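Local structure of tyrosyl-tRNA synthetase (Archaeoglobus fulgidus, 2CYB) at residues Ile45-Gly48 / His49-Thr52; Ile73-Leu77 / Asn78-Thr82; Ile86-Val89 / Ala90-Asn93; Glu114-Ser118 / Arg119-Leu123; Gly176-Asp179 / Gln180-Ile183. The protein is a homodimeric class I tyrosyl-tRNA synthetase that probably activates tyrosine with ATP and transfers it to the acceptor end of tRNA(Tyr). All coordinates share one frame; numbering follows the deposited sequence.

Contact 1: residues Ile45-Gly48 / His49-Thr52; sequences IHLG and HMMT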
loop_
_atom_site.group_PDB
_atom_site.type_symbol
_atom_site.label_atom_id
_atom_site.label_comp_id
_atom_site.label_asym_id
_atom_site.label_seq_id
_atom_site.Cartn_x
_atom_site.Cartn_y
_atom_site.Cartn_z
ATOM N N ILE A 45 14.622 9.283 -22.527
ATOM C CA ILE A 45 13.502 10.168 -22.813
ATOM C C ILE A 45 13.255 9.960 -24.308
ATOM O O ILE A 45 14.184 10.062 -25.105
ATOM C CB ILE A 45 13.875 11.643 -22.544
ATOM C CG1 ILE A 45 14.250 11.833 -21.071
ATOM C CG2 ILE A 45 12.719 12.549 -22.911
ATOM C CD1 ILE A 45 13.153 11.439 -20.096
ATOM N N HIS A 46 12.019 9.651 -24.690
ATOM C CA HIS A 46 11.706 9.410 -26.096
ATOM C C HIS A 46 10.509 10.211 -26.607
ATOM O O HIS A 46 9.981 11.076 -25.909
ATOM C CB HIS A 46 11.469 7.914 -26.327
ATOM C CG HIS A 46 10.449 7.313 -25.415
ATOM N ND1 HIS A 46 9.112 7.650 -25.463
ATOM C CD2 HIS A 46 10.566 6.392 -24.429
ATOM C CE1 HIS A 46 8.452 6.963 -24.550
ATOM N NE2 HIS A 46 9.312 6.191 -23.908
ATOM N N LEU A 47 10.089 9.927 -27.837
ATOM C CA LEU A 47 8.970 10.643 -28.434
ATOM C C LEU A 47 7.714 10.570 -27.584
ATOM O O LEU A 47 6.907 11.501 -27.590
ATOM C CB LEU A 47 8.677 10.113 -29.842
ATOM C CG LEU A 47 9.748 10.455 -30.883
ATOM C CD1 LEU A 47 9.347 9.903 -32.247
ATOM C CD2 LEU A 47 9.921 11.960 -30.955
ATOM N N GLY A 48 7.549 9.470 -26.855
ATOM C CA GLY A 48 6.384 9.321 -26.001
ATOM C C GLY A 48 6.334 10.432 -24.968
ATOM O O GLY A 48 5.273 11.002 -24.714
ATOM N N HIS A 49 7.483 10.737 -24.367
ATOM C CA HIS A 49 7.571 11.803 -23.373
ATOM C C HIS A 49 7.280 13.131 -24.046
ATOM O O HIS A 49 6.572 13.977 -23.498
ATOM C CB HIS A 49 8.977 11.873 -22.776
ATOM C CG HIS A 49 9.357 10.671 -21.977
ATOM N ND1 HIS A 49 9.053 10.536 -20.638
ATOM C CD2 HIS A 49 9.998 9.534 -22.333
ATOM C CE1 HIS A 49 9.492 9.368 -20.207
ATOM N NE2 HIS A 49 10.069 8.740 -21.216
ATOM N N MET A 50 7.851 13.312 -25.235
ATOM C CA MET A 50 7.674 14.547 -25.991
ATOM C C MET A 50 6.208 14.796 -26.339
ATOM O O MET A 50 5.811 15.926 -26.610
ATOM C CB MET A 50 8.542 14.512 -27.253
ATOM C CG MET A 50 10.034 14.487 -26.944
ATOM S SD MET A 50 11.123 14.372 -28.376
ATOM C CE MET A 50 11.708 12.704 -28.229
ATOM N N MET A 51 5.408 13.738 -26.313
ATOM C CA MET A 51 3.980 13.838 -26.598
ATOM C C MET A 51 3.314 14.710 -25.526
ATOM O O MET A 51 2.605 15.677 -25.836
ATOM C CB MET A 51 3.357 12.442 -26.576
ATOM C CG MET A 51 1.848 12.410 -26.716
ATOM S SD MET A 51 1.314 12.903 -28.357
ATOM C CE MET A 51 2.358 11.919 -29.314
ATOM N N THR A 52 3.551 14.362 -24.264
ATOM C CA THR A 52 2.972 15.097 -23.148
ATOM C C THR A 52 3.725 16.388 -22.875
ATOM O O THR A 52 3.154 17.350 -22.362
ATOM C CB THR A 52 2.914 14.230 -21.860
ATOM O OG1 THR A 52 4.201 13.658 -21.592
ATOM C CG2 THR A 52 1.880 13.119 -22.015
#
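Unlike first torsions bring His46 and His49 together: CG of His46 sits between its backbone N and carbonyl carbon (chi1 53°), while CG of His49 lies beside its own N, anti to the carbonyl carbon (chi1 -66°). The two rings meet edge to face at a plane angle of 53°, with His49 CD2 poised 3.6 Å above the centre of the His46 ring. The His49 ring offers its edge to His46 but a face to Ile45, whose CD1 stands over the ring centroid at 4.1 Å in a CH-pi contact. His46 also caps the helix that starts here, its ND1 accepting in the ring plane from Gly48 N at 2.8 Å. With no side chain on Gly48, the ring can lie close over this first turn. Met50 N donates to His46 O at 3.2 Å, closing the first helical turn. Farther round, Met50 CE presses on Leu47 CD2 at 3.3 Å, a tight apolar contact, and both side chains also pack on helix 250-263. Thr52 OG1 is tied to Tyr39 OH. The paired histidines and the N-capped first turn form the HLGH end of the HIGH motif of class I aminoacyl-tRNA synthetases, following strand 34-39 of the Rossmann fold.

Contact 2: residues Ile73-Leu77 / Asn78-Thr82; sequences IHAYL and NEKGT. With TYR (tyrosine), chain C.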
loop_
_atom_site.group_PDB
_atom_site.type_symbol
_atom_site.label_atom_id
_atom_site.label_comp_id
_atom_site.label_asym_id
_atom_site.label_seq_id
_atom_site.Cartn_x
_atom_site.Cartn_y
_atom_site.Cartn_z
ATOM N N ILE A 73 9.437 8.427 -6.294
ATOM C CA ILE A 73 8.884 7.369 -5.454
ATOM C C ILE A 73 8.056 6.420 -6.330
ATOM O O ILE A 73 8.120 5.207 -6.160
ATOM C CB ILE A 73 7.990 7.940 -4.348
ATOM C CG1 ILE A 73 8.799 8.909 -3.475
ATOM C CG2 ILE A 73 7.417 6.807 -3.505
ATOM C CD1 ILE A 73 10.023 8.301 -2.855
ATOM N N HIS A 74 7.289 6.972 -7.267
ATOM C CA HIS A 74 6.496 6.126 -8.159
ATOM C C HIS A 74 7.396 5.182 -8.956
ATOM O O HIS A 74 7.082 3.995 -9.119
ATOM C CB HIS A 74 5.656 6.971 -9.120
ATOM C CG HIS A 74 4.403 7.502 -8.504
ATOM N ND1 HIS A 74 4.385 8.621 -7.700
ATOM C CD2 HIS A 74 3.131 7.034 -8.532
ATOM C CE1 HIS A 74 3.155 8.822 -7.260
ATOM N NE2 HIS A 74 2.375 7.875 -7.750
ATOM N N ALA A 75 8.512 5.714 -9.444
ATOM C CA ALA A 75 9.474 4.925 -10.204
ATOM C C ALA A 75 9.980 3.782 -9.322
ATOM O O ALA A 75 10.159 2.650 -9.780
ATOM C CB ALA A 75 10.641 5.810 -10.650
ATOM N N TYR A 76 10.199 4.079 -8.049
ATOM C CA TYR A 76 10.674 3.060 -7.129
ATOM C C TYR A 76 9.616 1.974 -6.950
ATOM O O TYR A 76 9.916 0.783 -7.002
ATOM C CB TYR A 76 10.982 3.667 -5.767
ATOM C CG TYR A 76 11.472 2.645 -4.773
ATOM C CD1 TYR A 76 12.799 2.222 -4.782
ATOM C CD2 TYR A 76 10.607 2.086 -3.841
ATOM C CE1 TYR A 76 13.253 1.266 -3.877
ATOM C CE2 TYR A 76 11.043 1.131 -2.933
ATOM C CZ TYR A 76 12.370 0.728 -2.957
ATOM O OH TYR A 76 12.821 -0.198 -2.051
ATOM N N LEU A 77 8.381 2.398 -6.719
ATOM C CA LEU A 77 7.274 1.466 -6.513
ATOM C C LEU A 77 7.020 0.595 -7.731
ATOM O O LEU A 77 6.514 -0.527 -7.614
ATOM C CB LEU A 77 5.994 2.235 -6.219
ATOM C CG LEU A 77 5.923 3.096 -4.967
ATOM C CD1 LEU A 77 4.575 3.819 -4.968
ATOM C CD2 LEU A 77 6.087 2.219 -3.722
ATOM N N ASN A 78 7.347 1.130 -8.900
ATOM C CA ASN A 78 7.120 0.416 -10.158
ATOM C C ASN A 78 8.379 -0.315 -10.625
ATOM O O ASN A 78 8.578 -0.538 -11.823
ATOM C CB ASN A 78 6.633 1.402 -11.232
ATOM C CG ASN A 78 5.734 0.743 -12.283
ATOM O OD1 ASN A 78 5.316 1.386 -13.252
ATOM N ND2 ASN A 78 5.435 -0.535 -12.093
ATOM N N GLU A 79 9.231 -0.658 -9.661
ATOM C CA GLU A 79 10.461 -1.419 -9.896
ATOM C C GLU A 79 11.446 -0.855 -10.927
ATOM O O GLU A 79 11.991 -1.603 -11.750
ATOM C CB GLU A 79 10.083 -2.851 -10.287
ATOM C CG GLU A 79 8.898 -3.411 -9.503
ATOM C CD GLU A 79 8.536 -4.829 -9.918
ATOM O OE1 GLU A 79 9.232 -5.776 -9.494
ATOM O OE2 GLU A 79 7.559 -4.995 -10.680
ATOM N N LYS A 80 11.697 0.448 -10.872
ATOM C CA LYS A 80 12.619 1.070 -11.818
ATOM C C LYS A 80 14.034 1.241 -11.270
ATOM O O LYS A 80 14.846 1.971 -11.847
ATOM C CB LYS A 80 12.076 2.426 -12.273
ATOM C CG LYS A 80 10.728 2.350 -12.968
ATOM C CD LYS A 80 10.806 1.474 -14.207
ATOM C CE LYS A 80 9.533 1.563 -15.046
ATOM N NZ LYS A 80 8.335 1.019 -14.351
ATOM N N GLY A 81 14.329 0.577 -10.157
ATOM C CA GLY A 81 15.660 0.669 -9.586
ATOM C C GLY A 81 15.735 1.108 -8.139
ATOM O O GLY A 81 14.731 1.180 -7.429
ATOM N N THR A 82 16.950 1.389 -7.695
ATOM C CA THR A 82 17.167 1.831 -6.330
ATOM C C THR A 82 16.891 3.320 -6.244
ATOM O O THR A 82 16.838 4.020 -7.262
ATOM C CB THR A 82 18.615 1.584 -5.898
ATOM O OG1 THR A 82 19.485 2.414 -6.675
ATOM C CG2 THR A 82 18.986 0.120 -6.111
HETATM N N TYR C . 1.678 6.999 -14.027
HETATM C CA TYR C . 2.497 7.870 -14.906
HETATM C C TYR C . 3.111 7.070 -16.053
HETATM O O TYR C . 3.824 7.679 -16.867
HETATM C CB TYR C . 3.588 8.550 -14.074
HETATM C CG TYR C . 2.999 9.446 -13.011
HETATM C CD1 TYR C . 3.307 9.273 -11.661
HETATM C CD2 TYR C . 2.118 10.476 -13.366
HETATM C CE1 TYR C . 2.751 10.115 -10.683
HETATM C CE2 TYR C . 1.563 11.310 -12.412
HETATM C CZ TYR C . 1.882 11.130 -11.072
HETATM O OH TYR C . 1.340 11.980 -10.141
HETATM O OXT TYR C . 2.857 5.850 -16.130
HETATM O O HOH W 1 12.358 -0.298 -7.410
#
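Tyr76 meets Gly81 at the helix end that residues 78-82 wrap around, its ring bringing CD1 to within 3.4 Å of Gly81 O. A water bridges the backbone beside it, donating to both Tyr76 O and Gly81 O. Lys80 folds the other way: its CB rests against Ala75 CB at 4.0 Å, and bends at chi2 and chi4 bring NZ back to Asn78 O at 3.0 Å, with Glu40 as a salt-bridge partner. Between them a Schellman motif ends the helix, with Lys80 N bonded to Ala75 O at 2.9 Å, Glu79 N to Tyr76 O at 3.1 Å, and Glu79 at positive phi. The His74 ring lies against the bound tyrosine, one face under its CE1, which stands 3.5 Å above the ring centre. An alanine at His74 would remove this platform, and the substrate ring would probably be freer to shift while the Tyr158 ring lost its edge-to-face mate. Glu79 reaches out to salt bridges with Arg146 and Arg147. Ile73 and His74 lean on helix 154-168, Ala75 and Tyr76 on Ile86 of helix 83-99, and Ile73 and Leu77 on Leu126 of the second subunit.

Contact 3: residues Ile86-Val89 / Ala90-Asn93; sequences IAEV and ADYN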
loop_
_atom_site.group_PDB
_atom_site.type_symbol
_atom_site.label_atom_id
_atom_site.label_comp_id
_atom_site.label_asym_id
_atom_site.label_seq_id
_atom_site.Cartn_x
_atom_site.Cartn_y
_atom_site.Cartn_z
ATOM N N ILE A 86 17.457 6.106 -9.228
ATOM C CA ILE A 86 16.330 6.941 -9.625
ATOM C C ILE A 86 16.607 8.429 -9.409
ATOM O O ILE A 86 16.172 9.270 -10.199
ATOM C CB ILE A 86 15.056 6.521 -8.862
ATOM C CG1 ILE A 86 14.653 5.109 -9.308
ATOM C CG2 ILE A 86 13.923 7.525 -9.110
ATOM C CD1 ILE A 86 13.568 4.468 -8.457
ATOM N N ALA A 87 17.335 8.755 -8.346
ATOM C CA ALA A 87 17.659 10.147 -8.054
ATOM C C ALA A 87 18.498 10.742 -9.187
ATOM O O ALA A 87 18.292 11.890 -9.586
ATOM C CB ALA A 87 18.416 10.244 -6.734
ATOM N N GLU A 88 19.438 9.948 -9.694
ATOM C CA GLU A 88 20.321 10.370 -10.779
ATOM C C GLU A 88 19.569 10.547 -12.092
ATOM O O GLU A 88 19.800 11.508 -12.817
ATOM C CB GLU A 88 21.453 9.357 -10.972
ATOM C CG GLU A 88 22.623 9.529 -10.012
ATOM C CD GLU A 88 23.450 10.773 -10.309
ATOM O OE1 GLU A 88 22.900 11.896 -10.250
ATOM O OE2 GLU A 88 24.655 10.627 -10.602
ATOM N N VAL A 89 18.676 9.614 -12.404
ATOM C CA VAL A 89 17.903 9.716 -13.634
ATOM C C VAL A 89 16.976 10.924 -13.552
ATOM O O VAL A 89 16.721 11.597 -14.552
ATOM C CB VAL A 89 17.052 8.448 -13.873
ATOM C CG1 VAL A 89 16.230 8.608 -15.140
ATOM C CG2 VAL A 89 17.952 7.230 -13.981
ATOM N N ALA A 90 16.469 11.197 -12.356
ATOM C CA ALA A 90 15.570 12.326 -12.152
ATOM C C ALA A 90 16.245 13.652 -12.506
ATOM O O ALA A 90 15.637 14.517 -13.140
ATOM C CB ALA A 90 15.084 12.355 -10.709
ATOM N N ASP A 91 17.499 13.813 -12.097
ATOM C CA ASP A 91 18.230 15.046 -12.391
ATOM C C ASP A 91 18.466 15.151 -13.891
ATOM O O ASP A 91 18.328 16.223 -14.478
ATOM C CB ASP A 91 19.574 15.069 -11.662
ATOM C CG ASP A 91 19.416 15.109 -10.159
ATOM O OD1 ASP A 91 18.690 15.998 -9.663
ATOM O OD2 ASP A 91 20.022 14.255 -9.476
ATOM N N TYR A 92 18.820 14.026 -14.501
ATOM C CA TYR A 92 19.051 13.981 -15.935
ATOM C C TYR A 92 17.775 14.354 -16.674
ATOM O O TYR A 92 17.806 15.127 -17.632
ATOM C CB TYR A 92 19.490 12.581 -16.357
ATOM C CG TYR A 92 19.464 12.382 -17.853
ATOM C CD1 TYR A 92 20.239 13.178 -18.696
ATOM C CD2 TYR A 92 18.641 11.416 -18.429
ATOM C CE1 TYR A 92 20.194 13.019 -20.077
ATOM C CE2 TYR A 92 18.586 11.247 -19.810
ATOM C CZ TYR A 92 19.364 12.052 -20.626
ATOM O OH TYR A 92 19.310 11.890 -21.990
ATOM N N ASN A 93 16.655 13.791 -16.233
ATOM C CA ASN A 93 15.366 14.078 -16.856
ATOM C C ASN A 93 15.005 15.556 -16.790
ATOM O O ASN A 93 14.467 16.107 -17.748
ATOM C CB ASN A 93 14.252 13.256 -16.196
ATOM C CG ASN A 93 14.251 11.803 -16.637
ATOM O OD1 ASN A 93 13.341 11.048 -16.293
ATOM N ND2 ASN A 93 15.267 11.403 -17.401
#
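Val89 and Asn93, one helical turn apart, lie side by side and point the same way, with Val89 CG1 3.7 Å from Asn93 ND2. Their backbones are joined by a bond of 2.8 Å from Asn93 N to Val89 O, one of four successive i to i+4 bonds through this part of helix 83-99. Ala90 CB nestles against Ile86 O at 3.3 Å. On another flank, Asp91 has CG beside its backbone N (chi1 -65°), which folds the carboxylate back along the helix until OD2 lies 2.9 Å from Ala87 O, an approach of two acceptors. Glu88, bent at chi2, brings OE1 to 3.8 Å from Asp91 OD2, the carboxylate planes 73° apart. In the next shell, Pro41 of the HIGH region packs on Ile86, Val89 and Ala90, while Asn93 ND2 donates to Ser42 O and its side chain touches Ile45. A leucine in place of Asn93 would probably leave Ser42 O without this donor and loosen the tie between the helix and the HIGH loop. The helix is thus two-sided: a buried amide serves a loop carbonyl, whereas Asp91, its OD2 close to both Ala87 O and Glu88 OE1, may hold a proton more readily than usual.

Contact 4: residues Glu114-Ser118 / Arg119-Leu123; sequences EYQLS and RDYVL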
loop_
_atom_site.group_PDB
_atom_site.type_symbol
_atom_site.label_atom_id
_atom_site.label_comp_id
_atom_site.label_asym_id
_atom_site.label_seq_id
_atom_site.Cartn_x
_atom_site.Cartn_y
_atom_site.Cartn_z
ATOM N N GLU A 114 9.837 15.111 -2.322
ATOM C CA GLU A 114 9.785 16.403 -1.625
ATOM C C GLU A 114 8.585 16.541 -0.684
ATOM O O GLU A 114 8.640 17.284 0.303
ATOM C CB GLU A 114 9.716 17.558 -2.630
ATOM C CG GLU A 114 11.005 17.919 -3.330
ATOM C CD GLU A 114 10.814 19.095 -4.289
ATOM O OE1 GLU A 114 10.109 20.057 -3.913
ATOM O OE2 GLU A 114 11.366 19.062 -5.410
ATOM N N TYR A 115 7.496 15.844 -0.996
ATOM C CA TYR A 115 6.296 15.933 -0.180
ATOM C C TYR A 115 5.556 14.609 0.026
ATOM O O TYR A 115 4.686 14.523 0.886
ATOM C CB TYR A 115 5.319 16.923 -0.812
ATOM C CG TYR A 115 4.807 16.451 -2.159
ATOM C CD1 TYR A 115 5.540 16.676 -3.325
ATOM C CD2 TYR A 115 3.605 15.742 -2.259
ATOM C CE1 TYR A 115 5.087 16.211 -4.569
ATOM C CE2 TYR A 115 3.146 15.268 -3.495
ATOM C CZ TYR A 115 3.890 15.508 -4.644
ATOM O OH TYR A 115 3.435 15.047 -5.869
ATOM N N GLN A 116 5.883 13.586 -0.758
ATOM C CA GLN A 116 5.171 12.308 -0.636
ATOM C C GLN A 116 5.460 11.486 0.621
ATOM O O GLN A 116 4.868 10.425 0.811
ATOM C CB GLN A 116 5.408 11.458 -1.889
ATOM C CG GLN A 116 4.854 12.120 -3.131
ATOM C CD GLN A 116 5.234 11.406 -4.419
ATOM O OE1 GLN A 116 6.309 10.814 -4.532
ATOM N NE2 GLN A 116 4.358 11.483 -5.406
ATOM N N LEU A 117 6.362 11.964 1.477
ATOM C CA LEU A 117 6.663 11.255 2.720
ATOM C C LEU A 117 6.228 12.100 3.908
ATOM O O LEU A 117 6.455 11.729 5.063
ATOM C CB LEU A 117 8.158 10.947 2.832
ATOM C CG LEU A 117 8.756 9.949 1.835
ATOM C CD1 LEU A 117 10.243 9.780 2.117
ATOM C CD2 LEU A 117 8.040 8.606 1.951
ATOM N N SER A 118 5.601 13.236 3.624
ATOM C CA SER A 118 5.134 14.134 4.681
ATOM C C SER A 118 3.934 13.519 5.402
ATOM O O SER A 118 3.184 12.743 4.816
ATOM C CB SER A 118 4.757 15.500 4.096
ATOM O OG SER A 118 3.541 15.444 3.375
ATOM N N ARG A 119 3.751 13.874 6.673
ATOM C CA ARG A 119 2.660 13.322 7.468
ATOM C C ARG A 119 1.276 13.511 6.856
ATOM O O ARG A 119 0.458 12.588 6.865
ATOM C CB ARG A 119 2.661 13.928 8.870
ATOM C CG ARG A 119 1.552 13.379 9.757
ATOM C CD ARG A 119 1.150 14.372 10.831
ATOM N NE ARG A 119 0.103 13.833 11.692
ATOM C CZ ARG A 119 0.298 12.869 12.586
ATOM N NH1 ARG A 119 -0.712 12.436 13.328
ATOM N NH2 ARG A 119 1.508 12.350 12.747
ATOM N N ASP A 120 0.999 14.706 6.344
ATOM C CA ASP A 120 -0.305 14.962 5.743
ATOM C C ASP A 120 -0.532 14.128 4.489
ATOM O O ASP A 120 -1.643 13.655 4.238
ATOM C CB ASP A 120 -0.466 16.444 5.396
ATOM C CG ASP A 120 -0.914 17.273 6.582
ATOM O OD1 ASP A 120 -1.126 18.491 6.409
ATOM O OD2 ASP A 120 -1.059 16.704 7.685
ATOM N N TYR A 121 0.516 13.950 3.700
ATOM C CA TYR A 121 0.382 13.165 2.475
ATOM C C TYR A 121 0.208 11.677 2.780
ATOM O O TYR A 121 -0.644 11.013 2.192
ATOM C CB TYR A 121 1.598 13.353 1.581
ATOM C CG TYR A 121 1.463 12.665 0.239
ATOM C CD1 TYR A 121 0.910 13.328 -0.860
ATOM C CD2 TYR A 121 1.909 11.356 0.067
ATOM C CE1 TYR A 121 0.817 12.699 -2.111
ATOM C CE2 TYR A 121 1.812 10.714 -1.177
ATOM C CZ TYR A 121 1.274 11.390 -2.257
ATOM O OH TYR A 121 1.233 10.759 -3.484
ATOM N N VAL A 122 1.006 11.149 3.701
ATOM C CA VAL A 122 0.884 9.731 4.031
ATOM C C VAL A 122 -0.481 9.424 4.635
ATOM O O VAL A 122 -1.082 8.391 4.344
ATOM C CB VAL A 122 1.999 9.272 4.997
ATOM C CG1 VAL A 122 3.351 9.434 4.330
ATOM C CG2 VAL A 122 1.942 10.061 6.286
ATOM N N LEU A 123 -0.990 10.326 5.463
ATOM C CA LEU A 123 -2.293 10.100 6.056
ATOM C C LEU A 123 -3.348 10.038 4.949
ATOM O O LEU A 123 -4.272 9.215 5.008
ATOM C CB LEU A 123 -2.607 11.209 7.063
ATOM C CG LEU A 123 -3.540 10.909 8.239
ATOM C CD1 LEU A 123 -3.537 9.430 8.615
ATOM C CD2 LEU A 123 -3.066 11.748 9.420
#
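A type I beta turn from Tyr115 to Ser118 runs directly into helix 119-131, with Ser118 as N-cap and its O accepting from Val122 N at 2.9 Å, almost straight. The cap hydroxyl works both ways: Ser118 OG donates to Tyr115 O at 2.9 Å, in the carbonyl plane, and accepts weakly from Tyr121 N at 3.4 Å. With Ser118 N also bonded to it, Tyr115 O is gripped twice. Tyr121, its CG anti to the backbone N (chi1 -175°), swings back beneath the turn. Gln116 CA stands over its face, 3.8 Å from the ring centroid, and the Gln116 side chain runs alongside the ring. Tyr115 turns an edge to that ring in an offset edge-to-face pair, planes at 83°, with Tyr115 CE2 3.7 Å from Tyr121 CE1. Gln116 NE2 donates to Asp165, a tyrosine-binding residue, and Tyr121 OH is hydrogen-bonded to Met161 O. Val122, which meets Val122 of the second subunit, straddles the capping carbonyl, its CG1 and CG2 each 3.3 Å from Ser118 O.

Contact 5: residues Gly176-Asp179 / Gln180-Ile183; sequences GGID and QRKI. With TYR (tyrosine), chain C.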
loop_
_atom_site.group_PDB
_atom_site.type_symbol
_atom_site.label_atom_id
_atom_site.label_comp_id
_atom_site.label_asym_id
_atom_site.label_seq_id
_atom_site.Cartn_x
_atom_site.Cartn_y
_atom_site.Cartn_z
ATOM N N GLY A 176 -2.051 13.537 -19.161
ATOM C CA GLY A 176 -1.346 12.271 -19.247
ATOM C C GLY A 176 -1.816 11.458 -20.431
ATOM O O GLY A 176 -2.812 11.803 -21.071
ATOM N N GLY A 177 -1.094 10.389 -20.742
ATOM C CA GLY A 177 -1.515 9.547 -21.839
ATOM C C GLY A 177 -2.847 8.928 -21.454
ATOM O O GLY A 177 -3.200 8.870 -20.274
ATOM N N ILE A 178 -3.589 8.461 -22.448
ATOM C CA ILE A 178 -4.885 7.845 -22.216
ATOM C C ILE A 178 -4.756 6.583 -21.351
ATOM O O ILE A 178 -5.744 6.091 -20.809
ATOM C CB ILE A 178 -5.568 7.505 -23.571
ATOM C CG1 ILE A 178 -7.010 7.064 -23.342
ATOM C CG2 ILE A 178 -4.797 6.424 -24.283
ATOM C CD1 ILE A 178 -7.958 8.205 -23.078
ATOM N N ASP A 179 -3.542 6.052 -21.214
ATOM C CA ASP A 179 -3.376 4.875 -20.370
ATOM C C ASP A 179 -3.440 5.239 -18.883
ATOM O O ASP A 179 -3.428 4.362 -18.025
ATOM C CB ASP A 179 -2.080 4.122 -20.698
ATOM C CG ASP A 179 -0.851 5.007 -20.709
ATOM O OD1 ASP A 179 -0.956 6.240 -20.521
ATOM O OD2 ASP A 179 0.245 4.445 -20.924
ATOM N N GLN A 180 -3.532 6.531 -18.590
ATOM C CA GLN A 180 -3.637 6.998 -17.200
ATOM C C GLN A 180 -5.119 7.224 -16.881
ATOM O O GLN A 180 -5.468 7.633 -15.771
ATOM C CB GLN A 180 -2.913 8.338 -17.002
ATOM C CG GLN A 180 -1.461 8.389 -17.466
ATOM C CD GLN A 180 -0.607 7.337 -16.800
ATOM O OE1 GLN A 180 -0.543 7.260 -15.571
ATOM N NE2 GLN A 180 0.056 6.515 -17.606
ATOM N N ARG A 181 -5.990 6.948 -17.850
ATOM C CA ARG A 181 -7.420 7.203 -17.677
ATOM C C ARG A 181 -8.074 6.622 -16.432
ATOM O O ARG A 181 -8.787 7.331 -15.720
ATOM C CB ARG A 181 -8.204 6.746 -18.918
ATOM C CG ARG A 181 -9.619 7.316 -18.971
ATOM C CD ARG A 181 -10.399 6.887 -20.218
ATOM N NE ARG A 181 -11.631 7.666 -20.355
ATOM C CZ ARG A 181 -12.615 7.682 -19.460
ATOM N NH1 ARG A 181 -12.529 6.955 -18.354
ATOM N NH2 ARG A 181 -13.681 8.446 -19.661
ATOM N N LYS A 182 -7.839 5.345 -16.158
ATOM C CA LYS A 182 -8.446 4.728 -14.990
ATOM C C LYS A 182 -7.956 5.343 -13.689
ATOM O O LYS A 182 -8.732 5.493 -12.747
ATOM C CB LYS A 182 -8.210 3.214 -14.985
ATOM C CG LYS A 182 -8.959 2.495 -16.105
ATOM C CD LYS A 182 -9.284 1.061 -15.729
ATOM C CE LYS A 182 -10.089 0.374 -16.825
ATOM N NZ LYS A 182 -10.384 -1.055 -16.512
ATOM N N ILE A 183 -6.675 5.691 -13.630
ATOM C CA ILE A 183 -6.139 6.319 -12.434
ATOM C C ILE A 183 -6.800 7.691 -12.283
ATOM O O ILE A 183 -7.203 8.080 -11.189
ATOM C CB ILE A 183 -4.603 6.457 -12.511
ATOM C CG1 ILE A 183 -3.958 5.068 -12.410
ATOM C CG2 ILE A 183 -4.101 7.359 -11.386
ATOM C CD1 ILE A 183 -2.433 5.066 -12.596
HETATM N N TYR C . 1.678 6.999 -14.027
HETATM C CA TYR C . 2.497 7.870 -14.906
HETATM C C TYR C . 3.111 7.070 -16.053
HETATM O O TYR C . 3.824 7.679 -16.867
HETATM C CB TYR C . 3.588 8.550 -14.074
HETATM C CG TYR C . 2.999 9.446 -13.011
HETATM C CD1 TYR C . 3.307 9.273 -11.661
HETATM C CD2 TYR C . 2.118 10.476 -13.366
HETATM C CE1 TYR C . 2.751 10.115 -10.683
HETATM C CE2 TYR C . 1.563 11.310 -12.412
HETATM C CZ TYR C . 1.882 11.130 -11.072
HETATM O OH TYR C . 1.340 11.980 -10.141
HETATM O OXT TYR C . 2.857 5.850 -16.130
HETATM O O HOH W 2 -4.798 4.342 -15.575
HETATM O O HOH W 3 -6.342 3.368 -18.203
#
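Asp179 and Gln180 are joined by a side-chain hydrogen bond, Gln180 NE2 donating to Asp179 OD1 at 3.1 Å. The carboxylate and amide planes are perpendicular, and the N-H comes down on OD1 from above the carboxylate. A bend at chi2 (-57°) turns the amide of Gln180 toward the bound tyrosine, where both of its ends are used: OE1 accepts from the ligand N at 2.7 Å, and NE2 makes a weak bond to the ligand OXT at 3.2 Å. Asp179 thus stands in a second shell that holds the amide in this rotation, and Gln162 NE2 donates to the same OE1. Among backbone bonds, Gln180 N reaches Gly177 O at 2.9 Å and Arg181 N reaches Ile178 O at 3.1 Å, two i to i+3 bonds of a short 3-10 turn that leads from the strand into helix 181-190. Just beyond, a water accepts from Ile183 N. Nonpolar contact is slight: the Ile178 and Arg181 side chains lie side by side, Ile178 CD1 to Arg181 CD 4.0 Å, the guanidinium going on to a salt bridge with Glu16. Gly176, having no CB, gives Gln180 CG space to pass close by. The strand-to-helix turn belongs to the beta-alpha-beta unit of strand 173-177, helix 181-190 and strand 200-204, and lies at the C-terminal ends of the parallel strands, where a Rossmann-type class I synthetase binds its amino acid.

Overall arrangement
All five contacts are local and follow one another along the chain; none nests within or crosses another, and none closes a long loop. Contact 1 opens helix 47-61 after strand 34-39, contact 2 ends helix 72-77, contact 3 lies in helix 83-99, contact 4 opens helix 119-131 and contact 5 leads from strand 173-177 into helix 181-190. In space they are linked: Ile86 packs on the end of helix 72-77, Asn93 on Ile45 of contact 1, Gln116 of contact 4 on Ile73 and His74, and Thr52 on Gly177. Contacts 2 and 5 meet the same bound tyrosine, while contacts 2 and 4 face the second subunit, so contact 2 touches both the tyrosine pocket and the dimer interface.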